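Local coordinates for FBP protein (Leishmania major, PDB 5OEZ) that probably hydrolyses fructose 1,6-bisphosphate to fructose 6-phosphate and phosphate in gluconeogenesis, working as a metal-dependent homotetramer that also binds AMP, at residues G297-G301 with V328-M332; I208-S213 with G323-E327; D27-L31 with L85-V91; N78-K82 with L94-E99; D121-N125 with G250-G254. Residues are numbered along the deposited sequence.

Overall arrangement
Along the chain the contacts close in the order 3, 4, 5, 2, 1. Interactions 3 and 4 share helix 72-87, have centres 14 Å apart and touch through Leu85, Leu86 and Leu94; both reach the second subunit. Interactions 1 and 2 share helix 325-338, lie 9 Å apart between centres and meet where Lys298 pairs with Gly323. These clusters sit on opposite sides of the chain's centre, with 30 to 36 Å between contact centres. Interaction 5 joins the N-terminal and C-terminal family regions, 17 Å from interaction 4 and 22 Å from interactions 1 and 2, centre to centre. It touches no other; interaction 3 holds AMP-site residues, 4 metal ligands, 5 metal and fructose 6-phosphate ligands.

Interaction 1 (G297-G301 with V328-M332); sequences GKAVG and VDLCM
Build residues 298-300 as a short extended strand (Lys298 at phi/psi -123/150, Val300 at -121/157) and 328-332 as one turn inside a helix, with Met332 N bonded to Val328 O at 3.0 Å. The two axes come within 9.9 Å, with N-to-C directions 32° apart; the nearest CA pair is Lys298 and Val328, 6.5 Å apart. Strand alternation sends the side chains of Lys298 and Val300 toward the helix and that of Ala299 away. Lys298 is mttt, a nearly straight chain that carries NZ to within 2.8 Å of Asp329 OD1, where a hydrogen-bonded salt bridge closes the edge of the contact. Asp329 meets it with chi1 m, its CA-to-CB bond running sideways. Inside this edge, Val300 (m) places CG2 3.8 Å from Val328 CG1 (chi1 t) and 3.9 Å from Met332 SD; Met332 is m, m with chi3 near 102°, and points toward the strand. This is helix-on-sheet packing, apolar beside Val300, with a salt bridge at the Lys298 end. Strand 298-300 pairs antiparallel with strand 317-323, whose Tyr321 touches both Val300 and Met332, while Val328 and Cys331 rest on Ile265 of strand 265-268 and Cys331 also meets helix 227-238.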
loop_
_atom_site.group_PDB
_atom_site.type_symbol
_atom_site.label_atom_id
_atom_site.label_comp_id
_atom_site.label_asym_id
_atom_site.label_seq_id
_atom_site.Cartn_x
_atom_site.Cartn_y
_atom_site.Cartn_z
ATOM N N GLY C 297 1.957 -17.288 31.552
ATOM C CA GLY C 297 2.768 -16.460 32.457
ATOM C C GLY C 297 2.039 -16.134 33.758
ATOM O O GLY C 297 0.987 -16.699 34.034
ATOM N N LYS C 298 2.599 -15.198 34.527
ATOM C CA LYS C 298 1.955 -14.667 35.732
ATOM C C LYS C 298 1.825 -13.183 35.605
ATOM O O LYS C 298 2.653 -12.520 34.961
ATOM C CB LYS C 298 2.747 -14.977 36.988
ATOM C CG LYS C 298 2.673 -16.425 37.417
ATOM C CD LYS C 298 3.166 -16.607 38.846
ATOM C CE LYS C 298 2.963 -18.055 39.266
ATOM N NZ LYS C 298 3.303 -18.272 40.695
ATOM N N ALA C 299 0.773 -12.671 36.235
ATOM C CA ALA C 299 0.455 -11.261 36.215
ATOM C C ALA C 299 -0.045 -10.850 37.602
ATOM O O ALA C 299 -1.211 -11.085 37.939
ATOM C CB ALA C 299 -0.597 -10.992 35.162
ATOM N N VAL C 300 0.833 -10.237 38.396
ATOM C CA VAL C 300 0.475 -9.859 39.779
ATOM C C VAL C 300 0.602 -8.368 40.047
ATOM O O VAL C 300 1.315 -7.645 39.337
ATOM C CB VAL C 300 1.254 -10.676 40.820
ATOM C CG1 VAL C 300 0.930 -12.161 40.646
ATOM C CG2 VAL C 300 2.756 -10.437 40.726
ATOM N N GLY C 301 -0.135 -7.918 41.058
ATOM C CA GLY C 301 -0.114 -6.528 41.516
ATOM C C GLY C 301 0.574 -6.447 42.857
ATOM O O GLY C 301 1.479 -7.221 43.118
ATOM N N VAL C 328 8.655 -13.912 37.513
ATOM C CA VAL C 328 7.726 -13.263 38.455
ATOM C C VAL C 328 7.830 -13.868 39.862
ATOM O O VAL C 328 7.742 -13.131 40.832
ATOM C CB VAL C 328 6.267 -13.290 37.964
ATOM C CG1 VAL C 328 5.313 -12.717 39.007
ATOM C CG2 VAL C 328 6.149 -12.487 36.690
ATOM N N ASP C 329 8.023 -15.191 39.974
ATOM C CA ASP C 329 8.251 -15.851 41.300
ATOM C C ASP C 329 9.521 -15.338 41.998
ATOM O O ASP C 329 9.496 -15.108 43.189
ATOM C CB ASP C 329 8.349 -17.383 41.191
ATOM C CG ASP C 329 7.018 -18.053 40.801
ATOM O OD1 ASP C 329 5.944 -17.427 40.931
ATOM O OD2 ASP C 329 7.058 -19.211 40.324
ATOM N N LEU C 330 10.607 -15.135 41.242
ATOM C CA LEU C 330 11.850 -14.627 41.813
ATOM C C LEU C 330 11.647 -13.206 42.345
ATOM O O LEU C 330 12.098 -12.891 43.432
ATOM C CB LEU C 330 12.989 -14.662 40.784
ATOM C CG LEU C 330 14.352 -14.101 41.219
ATOM C CD1 LEU C 330 14.938 -14.974 42.300
ATOM C CD2 LEU C 330 15.324 -13.979 40.051
ATOM N N CYS C 331 10.937 -12.387 41.574
ATOM C CA CYS C 331 10.586 -11.024 41.959
ATOM C C CYS C 331 9.755 -11.002 43.242
ATOM O O CYS C 331 10.054 -10.270 44.170
ATOM C CB CYS C 331 9.821 -10.345 40.813
ATOM S SG CYS C 331 9.324 -8.633 41.070
ATOM N N MET C 332 8.729 -11.840 43.306
ATOM C CA MET C 332 7.886 -11.915 44.495
ATOM C C MET C 332 8.619 -12.455 45.717
ATOM O O MET C 332 8.227 -12.160 46.846
ATOM C CB MET C 332 6.614 -12.734 44.215
ATOM C CG MET C 332 5.611 -12.037 43.305
ATOM S SD MET C 332 5.123 -10.364 43.824
ATOM C CE MET C 332 6.093 -9.331 42.725
#

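Interaction 2 (I208-S213 with G323-E327); sequences IPKKRS and GSRQE
The loop between strands 198-203 and 214-216 packs its irregular residues 208-213 on the N-terminus of helix 325-338, the nearest CA atoms being those of Lys210 and Ser324, 4.8 Å apart. Ile208 (mt) sets CG2 3.5 Å from Ser324 OG. Pro209 O accepts from Ser324 OG at 2.8 Å and lies 3.1 Å from a water, which takes a bond from Arg325 N at 3.0 Å. Lys210, turned by phi/psi -65/-32, gives its O to Gln326 N at 2.9 Å, satisfying a first-turn NH from outside the helix; its CB lies over one face of the Arg325 guanidinium. Lys211 has an extended backbone (-141/152), with CB 3.6 Å from Glu327 OE2. Arg212 N donates to that OE2 at 3.1 Å, whereas Arg212 NH1 goes to Tyr262 O. N-cap Ser324 makes no side-chain capping bond, and Gly323 has phi/psi 150/-145, where a CB would clash with the preceding carbonyl. Gly323 ends strand 317-323 and pairs with Lys298; Glu327 OE1 reaches Tyr244, and Ser213 leads into strand 214-216 beside Ser245.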
loop_
_atom_site.group_PDB
_atom_site.type_symbol
_atom_site.label_atom_id
_atom_site.label_comp_id
_atom_site.label_asym_id
_atom_site.label_seq_id
_atom_site.Cartn_x
_atom_site.Cartn_y
_atom_site.Cartn_z
ATOM N N ILE C 208 4.394 -18.096 26.667
ATOM C CA ILE C 208 5.540 -17.366 27.267
ATOM C C ILE C 208 6.443 -18.410 27.939
ATOM O O ILE C 208 5.966 -19.221 28.725
ATOM C CB ILE C 208 5.175 -16.318 28.390
ATOM C CG1 ILE C 208 4.065 -15.314 28.035
ATOM C CG2 ILE C 208 6.406 -15.498 28.821
ATOM C CD1 ILE C 208 3.569 -14.520 29.233
ATOM N N PRO C 209 7.746 -18.402 27.630
ATOM C CA PRO C 209 8.659 -19.325 28.328
ATOM C C PRO C 209 8.613 -19.181 29.859
ATOM O O PRO C 209 8.403 -18.085 30.350
ATOM C CB PRO C 209 10.040 -18.915 27.805
ATOM C CG PRO C 209 9.778 -18.271 26.468
ATOM C CD PRO C 209 8.434 -17.618 26.579
ATOM N N LYS C 210 8.791 -20.283 30.579
ATOM C CA LYS C 210 8.735 -20.262 32.035
ATOM C C LYS C 210 9.863 -19.434 32.650
ATOM O O LYS C 210 9.657 -18.831 33.702
ATOM C CB LYS C 210 8.676 -21.674 32.647
ATOM C CG LYS C 210 9.946 -22.494 32.505
ATOM C CD LYS C 210 9.735 -23.936 32.932
ATOM C CE LYS C 210 11.043 -24.731 32.915
ATOM N NZ LYS C 210 10.912 -26.098 33.499
ATOM N N LYS C 211 11.033 -19.405 32.012
ATOM C CA LYS C 211 12.094 -18.473 32.393
ATOM C C LYS C 211 12.833 -17.891 31.190
ATOM O O LYS C 211 12.899 -18.500 30.129
ATOM C CB LYS C 211 13.090 -19.123 33.349
ATOM C CG LYS C 211 13.915 -20.262 32.768
ATOM C CD LYS C 211 15.273 -20.346 33.458
ATOM C CE LYS C 211 16.256 -19.318 32.868
ATOM N NZ LYS C 211 17.180 -18.701 33.864
ATOM N N ARG C 212 13.353 -16.684 31.375
ATOM C CA ARG C 212 14.168 -15.998 30.388
ATOM C C ARG C 212 14.805 -14.785 31.055
ATOM O O ARG C 212 14.114 -13.992 31.708
ATOM C CB ARG C 212 13.324 -15.541 29.192
ATOM C CG ARG C 212 14.132 -14.938 28.046
ATOM C CD ARG C 212 14.862 -15.995 27.224
ATOM N NE ARG C 212 15.817 -15.347 26.318
ATOM C CZ ARG C 212 15.534 -14.813 25.124
ATOM N NH1 ARG C 212 14.308 -14.851 24.616
ATOM N NH2 ARG C 212 16.502 -14.237 24.417
ATOM N N SER C 213 16.105 -14.621 30.878
ATOM C CA SER C 213 16.866 -13.589 31.596
ATOM C C SER C 213 16.810 -12.196 30.952
ATOM O O SER C 213 17.835 -11.649 30.539
ATOM C CB SER C 213 18.319 -14.033 31.733
ATOM O OG SER C 213 18.391 -15.249 32.455
ATOM N N GLY C 323 5.022 -11.553 33.501
ATOM C CA GLY C 323 5.818 -12.262 32.511
ATOM C C GLY C 323 5.973 -13.736 32.772
ATOM O O GLY C 323 5.049 -14.404 33.271
ATOM N N SER C 324 7.160 -14.229 32.408
ATOM C CA SER C 324 7.554 -15.608 32.622
ATOM C C SER C 324 7.320 -15.972 34.082
ATOM O O SER C 324 7.656 -15.201 34.990
ATOM C CB SER C 324 9.027 -15.778 32.264
ATOM O OG SER C 324 9.260 -15.514 30.889
ATOM N N ARG C 325 6.751 -17.149 34.306
ATOM C CA ARG C 325 6.275 -17.489 35.632
ATOM C C ARG C 325 7.390 -17.596 36.686
ATOM O O ARG C 325 7.204 -17.145 37.807
ATOM C CB ARG C 325 5.324 -18.707 35.621
ATOM C CG ARG C 325 5.859 -20.017 35.086
ATOM C CD ARG C 325 4.811 -21.153 35.109
ATOM N NE ARG C 325 5.189 -22.296 34.251
ATOM C CZ ARG C 325 5.892 -23.367 34.637
ATOM N NH1 ARG C 325 6.327 -23.491 35.891
ATOM N NH2 ARG C 325 6.176 -24.332 33.755
ATOM N N GLN C 326 8.524 -18.179 36.337
ATOM C CA GLN C 326 9.650 -18.262 37.264
ATOM C C GLN C 326 10.320 -16.915 37.507
ATOM O O GLN C 326 10.840 -16.694 38.581
ATOM C CB GLN C 326 10.671 -19.296 36.806
ATOM C CG GLN C 326 10.121 -20.722 36.883
ATOM C CD GLN C 326 11.092 -21.770 36.381
ATOM O OE1 GLN C 326 12.254 -21.477 36.068
ATOM N NE2 GLN C 326 10.624 -23.003 36.313
ATOM N N GLU C 327 10.283 -16.012 36.532
ATOM C CA GLU C 327 10.836 -14.667 36.730
ATOM C C GLU C 327 9.977 -13.828 37.668
ATOM O O GLU C 327 10.501 -13.128 38.528
ATOM C CB GLU C 327 11.003 -13.927 35.392
ATOM C CG GLU C 327 11.899 -14.618 34.368
ATOM C CD GLU C 327 13.337 -14.820 34.823
ATOM O OE1 GLU C 327 13.829 -14.062 35.708
ATOM O OE2 GLU C 327 13.986 -15.743 34.274
HETATM O O HOH W 1 5.760 -18.584 31.879
#

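Interaction 3 (D27-L31 with L85-V91); sequences DFTLL and LLSSTSV
The first turn of helix 27-47 packs against the end of helix 72-87 and the turn that follows it; the closest CA pairs are Asp27 with Ser90 (5.3 Å) and Leu30 with Ser88 (5.9 Å). Residues 27-31 are plainly helical, Leu31 N bonding Asp27 O at 3.0 Å. On the other side, Leu85 (mt) brings CD2 to 3.7 Å from CD1 of Leu31 (tp). Leu85 O accepts from Ser88 N at 3.2 Å and from Ser88 OG at 2.6 Å. Ser88, chi1 p, also accepts from Ser90 N through OG at 3.1 Å, forming an ST turn, and its O lies 3.5 Å from Leu30 CD1. Thr89 leaves helical geometry with positive phi (71/6); its OG1, 2.5 Å from the Ser88 O to which it donates, is 3.6 Å from Leu30 CD1. Ser90, chi1 m, points toward the helix and donates from OG to Asp27 O at 2.7 Å. Val91 opens strand 91-96, with CG1 3.7 Å from Leu31 CD1. Asp27, Phe28 and Thr29 belong to the AMP site, and Leu30 packs on Thr29 of the second subunit. Because Asp27 O serves both its own helix and Ser90, the hydroxyl bond adds to the helical one without replacing it, and ties this turn to a residue of the empty allosteric site while Leu31, Leu85 and Val91 make the apolar part.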
loop_
_atom_site.group_PDB
_atom_site.type_symbol
_atom_site.label_atom_id
_atom_site.label_comp_id
_atom_site.label_asym_id
_atom_site.label_seq_id
_atom_site.Cartn_x
_atom_site.Cartn_y
_atom_site.Cartn_z
ATOM N N ASP C 27 -22.705 -11.685 17.896
ATOM C CA ASP C 27 -22.332 -10.391 18.473
ATOM C C ASP C 27 -20.810 -10.221 18.516
ATOM O O ASP C 27 -20.290 -9.159 18.194
ATOM C CB ASP C 27 -22.895 -10.232 19.899
ATOM C CG ASP C 27 -24.304 -9.638 19.927
ATOM O OD1 ASP C 27 -25.128 -9.995 19.052
ATOM O OD2 ASP C 27 -24.580 -8.812 20.840
ATOM N N PHE C 28 -20.098 -11.279 18.880
ATOM C CA PHE C 28 -18.656 -11.188 19.082
ATOM C C PHE C 28 -17.919 -10.944 17.757
ATOM O O PHE C 28 -16.934 -10.194 17.710
ATOM C CB PHE C 28 -18.112 -12.437 19.807
ATOM C CG PHE C 28 -16.674 -12.305 20.240
ATOM C CD1 PHE C 28 -16.304 -11.334 21.150
ATOM C CD2 PHE C 28 -15.690 -13.146 19.728
ATOM C CE1 PHE C 28 -14.981 -11.194 21.537
ATOM C CE2 PHE C 28 -14.370 -13.014 20.107
ATOM C CZ PHE C 28 -14.011 -12.037 21.020
ATOM N N THR C 29 -18.390 -11.586 16.697
ATOM C CA THR C 29 -17.861 -11.372 15.364
ATOM C C THR C 29 -17.982 -9.907 14.955
ATOM O O THR C 29 -17.016 -9.314 14.458
ATOM C CB THR C 29 -18.587 -12.290 14.369
ATOM O OG1 THR C 29 -18.333 -13.647 14.730
ATOM C CG2 THR C 29 -18.095 -12.086 12.933
ATOM N N LEU C 30 -19.162 -9.326 15.152
ATOM C CA LEU C 30 -19.373 -7.924 14.805
ATOM C C LEU C 30 -18.482 -7.017 15.639
ATOM O O LEU C 30 -17.914 -6.060 15.107
ATOM C CB LEU C 30 -20.844 -7.517 14.932
ATOM C CG LEU C 30 -21.875 -8.242 14.055
ATOM C CD1 LEU C 30 -23.228 -7.543 14.134
ATOM C CD2 LEU C 30 -21.424 -8.355 12.613
ATOM N N LEU C 31 -18.333 -7.327 16.930
ATOM C CA LEU C 31 -17.413 -6.579 17.786
ATOM C C LEU C 31 -15.974 -6.607 17.240
ATOM O O LEU C 31 -15.324 -5.577 17.135
ATOM C CB LEU C 31 -17.429 -7.132 19.210
ATOM C CG LEU C 31 -16.566 -6.400 20.240
ATOM C CD1 LEU C 31 -17.245 -5.100 20.625
ATOM C CD2 LEU C 31 -16.364 -7.258 21.480
ATOM N N LEU C 85 -17.255 0.989 17.216
ATOM C CA LEU C 85 -17.825 0.125 18.267
ATOM C C LEU C 85 -19.298 0.418 18.500
ATOM O O LEU C 85 -20.090 -0.509 18.596
ATOM C CB LEU C 85 -17.055 0.233 19.584
ATOM C CG LEU C 85 -15.666 -0.404 19.618
ATOM C CD1 LEU C 85 -14.896 0.063 20.840
ATOM C CD2 LEU C 85 -15.756 -1.919 19.601
ATOM N N LEU C 86 -19.669 1.689 18.572
ATOM C CA LEU C 86 -21.073 2.056 18.779
ATOM C C LEU C 86 -21.974 1.624 17.618
ATOM O O LEU C 86 -23.111 1.233 17.849
ATOM C CB LEU C 86 -21.219 3.559 19.064
ATOM C CG LEU C 86 -20.667 4.032 20.425
ATOM C CD1 LEU C 86 -20.664 5.559 20.511
ATOM C CD2 LEU C 86 -21.435 3.433 21.603
ATOM N N SER C 87 -21.461 1.668 16.389
ATOM C CA SER C 87 -22.239 1.249 15.222
ATOM C C SER C 87 -22.240 -0.260 15.004
ATOM O O SER C 87 -22.956 -0.744 14.140
ATOM C CB SER C 87 -21.765 1.980 13.947
ATOM O OG SER C 87 -20.527 1.460 13.459
ATOM N N SER C 88 -21.440 -1.012 15.753
ATOM C CA SER C 88 -21.395 -2.467 15.586
ATOM C C SER C 88 -22.699 -3.197 15.955
ATOM O O SER C 88 -22.910 -4.318 15.484
ATOM C CB SER C 88 -20.231 -3.071 16.390
ATOM O OG SER C 88 -20.430 -2.982 17.802
ATOM N N THR C 89 -23.528 -2.574 16.806
ATOM C CA THR C 89 -24.677 -3.188 17.486
ATOM C C THR C 89 -24.302 -4.187 18.589
ATOM O O THR C 89 -25.181 -4.817 19.174
ATOM C CB THR C 89 -25.690 -3.879 16.525
ATOM O OG1 THR C 89 -25.168 -5.144 16.080
ATOM C CG2 THR C 89 -26.044 -2.978 15.337
ATOM N N SER C 90 -23.025 -4.310 18.910
ATOM C CA SER C 90 -22.561 -5.321 19.867
ATOM C C SER C 90 -22.350 -4.810 21.296
ATOM O O SER C 90 -22.227 -5.621 22.211
ATOM C CB SER C 90 -21.257 -5.958 19.360
ATOM O OG SER C 90 -21.545 -6.816 18.274
ATOM N N VAL C 91 -22.251 -3.498 21.490
ATOM C CA VAL C 91 -21.836 -2.966 22.793
ATOM C C VAL C 91 -23.004 -2.343 23.540
ATOM O O VAL C 91 -23.852 -1.669 22.952
ATOM C CB VAL C 91 -20.652 -1.972 22.695
ATOM C CG1 VAL C 91 -19.599 -2.484 21.725
ATOM C CG2 VAL C 91 -21.105 -0.581 22.300
#

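Interaction 4 (N78-K82 with L94-E99); sequences NIAFK and LGSEEE
One face of helix 72-87 is joined to the end of strand 91-96 and the turn after it by a short polar network. Residues 78-82 are helical, with Lys82 N on Asn78 O at 3.1 Å; Leu94 to Ser96 are extended, and Ser96 to Glu99 make a type I turn closed by Glu99 N on Ser96 O at 3.0 Å. The CA pairs Asn78 with Ser96 (7.4 Å) and Lys82 with Leu94 (7.6 Å) set the register. Asn78, chi1 t, uses both ends of its amide: OD1 accepts from Ser96 OG (chi1 t) at 2.5 Å, and ND2 donates to Glu99 OE2 at 3.0 Å. That same OE2 receives Lys82 NZ at 2.8 Å in a salt bridge, so one carboxylate oxygen takes two donors from successive helical turns. Glu99 is m, t. In Lys82, chi1 m sets CG 3.7 Å from Leu94 CD2, and the bend at chi3 (-38°) directs NZ to Glu99. Glu97 and Glu98 of this turn are metal ligands in other structures of the protein; here, without metal, Glu97 pairs with Arg280, and Glu98 OE2 lies close to Asp74 OD1. The chemistry is thus split along the turn: Ser96 and Glu99 bond to the helix, while the two residues between them carry the carboxylates that bind Mn(2+) when metal is present.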
loop_
_atom_site.group_PDB
_atom_site.type_symbol
_atom_site.label_atom_id
_atom_site.label_comp_id
_atom_site.label_asym_id
_atom_site.label_seq_id
_atom_site.Cartn_x
_atom_site.Cartn_y
_atom_site.Cartn_z
ATOM N N ASN C 78 -9.276 7.799 19.435
ATOM C CA ASN C 78 -10.434 7.686 20.308
ATOM C C ASN C 78 -11.729 7.744 19.508
ATOM O O ASN C 78 -12.603 6.895 19.671
ATOM C CB ASN C 78 -10.422 8.788 21.363
ATOM C CG ASN C 78 -11.444 8.546 22.451
ATOM O OD1 ASN C 78 -11.537 7.445 22.998
ATOM N ND2 ASN C 78 -12.239 9.556 22.749
ATOM N N ILE C 79 -11.820 8.735 18.630
ATOM C CA ILE C 79 -12.958 8.914 17.727
ATOM C C ILE C 79 -13.267 7.649 16.903
ATOM O O ILE C 79 -14.436 7.272 16.743
ATOM C CB ILE C 79 -12.707 10.102 16.767
ATOM C CG1 ILE C 79 -12.824 11.423 17.533
ATOM C CG2 ILE C 79 -13.701 10.113 15.593
ATOM C CD1 ILE C 79 -12.281 12.630 16.795
ATOM N N ALA C 80 -12.214 7.019 16.383
ATOM C CA ALA C 80 -12.335 5.830 15.547
ATOM C C ALA C 80 -12.914 4.660 16.314
ATOM O O ALA C 80 -13.943 4.100 15.925
ATOM C CB ALA C 80 -10.981 5.453 14.977
ATOM N N PHE C 81 -12.274 4.310 17.424
ATOM C CA PHE C 81 -12.785 3.232 18.281
ATOM C C PHE C 81 -14.249 3.425 18.661
ATOM O O PHE C 81 -15.031 2.487 18.566
ATOM C CB PHE C 81 -11.947 3.060 19.538
ATOM C CG PHE C 81 -10.884 2.006 19.421
ATOM C CD1 PHE C 81 -11.211 0.673 19.541
ATOM C CD2 PHE C 81 -9.550 2.355 19.227
ATOM C CE1 PHE C 81 -10.235 -0.309 19.443
ATOM C CE2 PHE C 81 -8.566 1.386 19.137
ATOM C CZ PHE C 81 -8.908 0.048 19.245
ATOM N N LYS C 82 -14.617 4.631 19.062
ATOM C CA LYS C 82 -15.990 4.893 19.496
ATOM C C LYS C 82 -16.986 4.783 18.371
ATOM O O LYS C 82 -18.068 4.231 18.560
ATOM C CB LYS C 82 -16.127 6.270 20.154
ATOM C CG LYS C 82 -15.392 6.389 21.468
ATOM C CD LYS C 82 -15.693 7.677 22.238
ATOM C CE LYS C 82 -15.854 8.933 21.402
ATOM N NZ LYS C 82 -15.944 10.090 22.334
ATOM N N LEU C 94 -19.439 1.599 26.665
ATOM C CA LEU C 94 -18.116 1.904 26.170
ATOM C C LEU C 94 -17.376 2.672 27.250
ATOM O O LEU C 94 -17.919 3.599 27.835
ATOM C CB LEU C 94 -18.256 2.831 24.978
ATOM C CG LEU C 94 -17.431 2.524 23.764
ATOM C CD1 LEU C 94 -17.995 1.301 23.069
ATOM C CD2 LEU C 94 -17.484 3.719 22.838
ATOM N N GLY C 95 -16.126 2.312 27.487
ATOM C CA GLY C 95 -15.257 3.066 28.374
ATOM C C GLY C 95 -13.925 3.319 27.714
ATOM O O GLY C 95 -13.152 2.397 27.504
ATOM N N SER C 96 -13.662 4.575 27.387
ATOM C CA SER C 96 -12.355 4.999 26.887
ATOM C C SER C 96 -11.500 5.559 28.019
ATOM O O SER C 96 -11.973 6.397 28.766
ATOM C CB SER C 96 -12.552 6.099 25.859
ATOM O OG SER C 96 -11.302 6.512 25.349
ATOM N N GLU C 97 -10.238 5.136 28.104
ATOM C CA GLU C 97 -9.312 5.612 29.133
ATOM C C GLU C 97 -9.188 7.133 29.208
ATOM O O GLU C 97 -9.016 7.675 30.299
ATOM C CB GLU C 97 -7.910 5.039 28.927
ATOM C CG GLU C 97 -7.005 5.184 30.141
ATOM C CD GLU C 97 -5.671 4.448 29.936
ATOM O OE1 GLU C 97 -4.956 4.795 29.000
ATOM O OE2 GLU C 97 -5.297 3.507 30.687
ATOM N N GLU C 98 -9.307 7.803 28.063
ATOM C CA GLU C 98 -9.176 9.252 27.976
ATOM C C GLU C 98 -10.364 10.030 28.555
ATOM O O GLU C 98 -10.199 11.196 28.931
ATOM C CB GLU C 98 -8.961 9.686 26.525
ATOM C CG GLU C 98 -7.844 8.925 25.777
ATOM C CD GLU C 98 -7.378 9.606 24.492
ATOM O OE1 GLU C 98 -8.065 10.518 23.985
ATOM O OE2 GLU C 98 -6.304 9.219 23.977
ATOM N N GLU C 99 -11.514 9.376 28.720
ATOM C CA GLU C 99 -12.739 10.042 29.158
ATOM C C GLU C 99 -13.123 9.745 30.607
ATOM O O GLU C 99 -12.877 8.659 31.132
ATOM C CB GLU C 99 -13.865 9.637 28.238
ATOM C CG GLU C 99 -13.492 9.844 26.784
ATOM C CD GLU C 99 -14.662 9.724 25.835
ATOM O OE1 GLU C 99 -15.734 9.230 26.238
ATOM O OE2 GLU C 99 -14.499 10.145 24.678
#

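Interaction 5 (D121-N125 with G250-G254); sequences DGSSN and GSMVG
This is a buried polar contact at the active centre, between the loop leaving strand 113-121 and the N-terminal end of helix 252-262, linking the N-terminal and C-terminal family regions. Asp121 has the largest covered area of any residue here. Its side chain, chi1 t (153°), points toward the helix and sets OD2 3.3 Å from Val253 N, a well-aligned hydrogen bond to a first-turn amide; OD2 also lies 3.5 Å from Val253 CG2, and OD1 is 3.7 Å from Met252 CB. Ser251, the N-cap residue with chi1 t, accepts weakly from Gly254 N through OG at 3.4 Å, so the helix start has a cap of its own as well as the carboxylate from the other segment. Residues 118-124 spell Asp-Pro-Leu-Asp-Gly-Ser-Ser, the class 1 fructose bisphosphatase version of the Asp-Pro-x-Asp-Gly-(Thr/Ser) metal-binding motif of this phosphatase superfamily: Asp118, Leu120 and Asp121 bind manganese, and Asp121, Gly122 and Met252 bind fructose 6-phosphate, in other structures of the protein; neither metal nor sugar is bound to this chain. Gly122 takes positive phi (81/32), and its O accepts Asn125 N at 3.0 Å as the chain enters a 3-10 turn. Asn125 (chi1 m) then reaches back, ND2 giving a weak bond to Gly250 O at 3.3 Å. Gly250 also has positive phi (87/15), and its N is held by Asp255. Met252 and Val253 also pack on Ile135 of strand 132-140.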
loop_
_atom_site.group_PDB
_atom_site.type_symbol
_atom_site.label_atom_id
_atom_site.label_comp_id
_atom_site.label_asym_id
_atom_site.label_seq_id
_atom_site.Cartn_x
_atom_site.Cartn_y
_atom_site.Cartn_z
ATOM N N ASP C 121 -1.914 3.842 23.580
ATOM C CA ASP C 121 -0.859 3.873 24.586
ATOM C C ASP C 121 0.478 4.328 23.978
ATOM O O ASP C 121 0.882 3.856 22.912
ATOM C CB ASP C 121 -0.696 2.480 25.253
ATOM C CG ASP C 121 0.717 2.224 25.791
ATOM O OD1 ASP C 121 1.061 2.765 26.863
ATOM O OD2 ASP C 121 1.482 1.470 25.139
ATOM N N GLY C 122 1.175 5.195 24.709
ATOM C CA GLY C 122 2.543 5.567 24.410
ATOM C C GLY C 122 2.611 6.623 23.334
ATOM O O GLY C 122 3.591 6.688 22.612
ATOM N N SER C 123 1.609 7.496 23.277
ATOM C CA SER C 123 1.392 8.369 22.111
ATOM C C SER C 123 2.529 9.348 21.789
ATOM O O SER C 123 2.746 9.666 20.613
ATOM C CB SER C 123 0.097 9.157 22.282
ATOM O OG SER C 123 -0.234 9.836 21.084
ATOM N N SER C 124 3.231 9.824 22.824
ATOM C CA SER C 124 4.399 10.702 22.660
ATOM C C SER C 124 5.481 10.067 21.778
ATOM O O SER C 124 6.137 10.759 20.986
ATOM C CB SER C 124 4.996 11.054 24.027
ATOM O OG SER C 124 5.388 9.887 24.736
ATOM N N ASN C 125 5.627 8.744 21.900
ATOM C CA ASN C 125 6.627 7.961 21.155
ATOM C C ASN C 125 6.600 8.079 19.642
ATOM O O ASN C 125 7.597 7.757 19.001
ATOM C CB ASN C 125 6.482 6.474 21.472
ATOM C CG ASN C 125 6.956 6.115 22.862
ATOM O OD1 ASN C 125 7.690 6.861 23.500
ATOM N ND2 ASN C 125 6.570 4.943 23.319
ATOM N N GLY C 250 9.737 1.832 26.575
ATOM C CA GLY C 250 8.905 2.953 27.053
ATOM C C GLY C 250 7.523 3.002 26.400
ATOM O O GLY C 250 6.846 4.014 26.445
ATOM N N SER C 251 7.116 1.917 25.753
ATOM C CA SER C 251 5.746 1.721 25.283
ATOM C C SER C 251 5.331 0.414 25.927
ATOM O O SER C 251 5.892 -0.644 25.631
ATOM C CB SER C 251 5.678 1.622 23.748
ATOM O OG SER C 251 4.519 0.922 23.282
ATOM N N MET C 252 4.348 0.495 26.806
ATOM C CA MET C 252 3.871 -0.665 27.527
ATOM C C MET C 252 3.494 -1.835 26.592
ATOM O O MET C 252 3.855 -2.985 26.849
ATOM C CB MET C 252 2.668 -0.250 28.353
ATOM C CG MET C 252 2.122 -1.321 29.285
ATOM S SD MET C 252 0.328 -1.424 29.148
ATOM C CE MET C 252 -0.123 0.283 29.458
ATOM N N VAL C 253 2.777 -1.540 25.514
ATOM C CA VAL C 253 2.326 -2.601 24.594
ATOM C C VAL C 253 3.537 -3.248 23.899
ATOM O O VAL C 253 3.647 -4.477 23.839
ATOM C CB VAL C 253 1.297 -2.092 23.572
ATOM C CG1 VAL C 253 0.910 -3.205 22.615
ATOM C CG2 VAL C 253 0.045 -1.584 24.277
ATOM N N GLY C 254 4.470 -2.429 23.444
ATOM C CA GLY C 254 5.711 -2.945 22.864
ATOM C C GLY C 254 6.503 -3.806 23.829
ATOM O O GLY C 254 6.957 -4.886 23.458
#